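Local coordinates for protein restriction endonuclease (PDB 4F0Q) that cleaves DNA in a cytosine methylation-dependent manner as a tetramer, with a magnesium-binding nuclease domain, at residues N132-L135 with L136-A139. Sequence-based numbering, arbitrary orientation.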
loop_
_atom_site.group_PDB
_atom_site.type_symbol
_atom_site.label_atom_id
_atom_site.label_comp_id
_atom_site.label_asym_id
_atom_site.label_seq_id
_atom_site.Cartn_x
_atom_site.Cartn_y
_atom_site.Cartn_z
ATOM N N ASN A 132 26.411 3.608 -25.395
ATOM C CA ASN A 132 26.463 3.482 -23.941
ATOM C C ASN A 132 27.431 4.468 -23.297
ATOM O O ASN A 132 27.210 4.919 -22.173
ATOM C CB ASN A 132 26.814 2.050 -23.534
ATOM C CG ASN A 132 25.644 1.104 -23.676
ATOM O OD1 ASN A 132 24.619 1.457 -24.253
ATOM N ND2 ASN A 132 25.789 -0.107 -23.150
ATOM N N ARG A 133 28.501 4.798 -24.012
ATOM C CA ARG A 133 29.452 5.794 -23.536
ATOM C C ARG A 133 28.792 7.168 -23.501
ATOM O O ARG A 133 28.971 7.930 -22.547
ATOM C CB ARG A 133 30.705 5.818 -24.415
ATOM C CG ARG A 133 31.733 6.856 -23.992
ATOM C CD ARG A 133 33.035 6.726 -24.772
ATOM N NE ARG A 133 33.810 5.554 -24.372
ATOM C CZ ARG A 133 33.863 4.418 -25.060
ATOM N NH1 ARG A 133 33.185 4.294 -26.193
ATOM N NH2 ARG A 133 34.599 3.407 -24.618
ATOM N N LEU A 134 28.021 7.477 -24.540
ATOM C CA LEU A 134 27.266 8.726 -24.577
ATOM C C LEU A 134 26.222 8.774 -23.464
ATOM O O LEU A 134 26.009 9.816 -22.841
ATOM C CB LEU A 134 26.589 8.908 -25.938
ATOM C CG LEU A 134 27.501 9.122 -27.146
ATOM C CD1 LEU A 134 26.683 9.164 -28.427
ATOM C CD2 LEU A 134 28.315 10.395 -26.987
ATOM N N LEU A 135 25.580 7.637 -23.215
ATOM C CA LEU A 135 24.552 7.543 -22.183
ATOM C C LEU A 135 25.129 7.691 -20.778
ATOM O O LEU A 135 24.486 8.253 -19.898
ATOM C CB LEU A 135 23.780 6.227 -22.302
ATOM C CG LEU A 135 22.903 6.043 -23.543
ATOM C CD1 LEU A 135 22.107 4.749 -23.445
ATOM C CD2 LEU A 135 21.979 7.233 -23.737
ATOM N N LEU A 136 26.339 7.177 -20.571
ATOM C CA LEU A 136 27.017 7.317 -19.284
ATOM C C LEU A 136 27.500 8.750 -19.083
ATOM O O LEU A 136 27.311 9.343 -18.011
ATOM C CB LEU A 136 28.191 6.339 -19.184
ATOM C CG LEU A 136 27.836 4.865 -18.972
ATOM C CD1 LEU A 136 29.058 3.980 -19.157
ATOM C CD2 LEU A 136 27.234 4.656 -17.592
ATOM N N GLU A 137 28.119 9.303 -20.124
ATOM C CA GLU A 137 28.590 10.684 -20.097
ATOM C C GLU A 137 27.439 11.656 -19.857
ATOM O O GLU A 137 27.616 12.698 -19.226
ATOM C CB GLU A 137 29.321 11.033 -21.394
ATOM C CG GLU A 137 30.698 10.398 -21.518
ATOM C CD GLU A 137 31.350 10.666 -22.860
ATOM O OE1 GLU A 137 30.629 11.039 -23.810
ATOM O OE2 GLU A 137 32.585 10.508 -22.965
ATOM N N ALA A 138 26.259 11.304 -20.359
ATOM C CA ALA A 138 25.061 12.095 -20.106
ATOM C C ALA A 138 24.554 11.860 -18.688
ATOM O O ALA A 138 24.109 12.790 -18.020
ATOM C CB ALA A 138 23.980 11.760 -21.116
ATOM N N ALA A 139 24.631 10.611 -18.236
ATOM C CA ALA A 139 24.158 10.230 -16.908
ATOM C C ALA A 139 24.920 10.973 -15.822
ATOM O O ALA A 139 24.368 11.291 -14.768
ATOM C CB ALA A 139 24.284 8.729 -16.709
#
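Four successive i to i+4 hydrogen bonds, from the N-H groups of L136, E137, A138 and A139 back to the carbonyls of N132, R133, L134 and L135, form continuous α-helix, each about 2.9 Å from N to O and the straightest, E137 N to R133 O, with 166° at the hydrogen.

The side chains of R133 and E137 lie alongside each other, pointing the same way. What meets is aliphatic chain against carboxylate: R133 CG stands 3.9 Å from E137 OE2, whereas R133 NE stays 5.3 Å from that oxygen. The guanidinium and carboxylate planes are turned 72° apart. The arginine chain bends at chi3 (-73°) and NH1 is hydrogen-bonded to the backbone oxygen of E128; the opposite charges are near but not in contact. The other carboxylate oxygen, E137 OE1, approaches the L134 methyl CD2 at 4.0 Å and has a long, weak ion pair with R82. L136 CG rests 3.3 Å from the carbonyl oxygen of N132.

L135 and L136 reach strand 200-210, and L136, A138 and A139 reach strand 175-193, while a second subunit packs its L125 on R133 and E137 and its H189 on L136 and A139. The arrangement is that of a helix, 130-142, packed by its leucine and alanine side chains against a β-sheet, its more polar side carrying R133 and E137, here within the AspBHI-type N-terminal region.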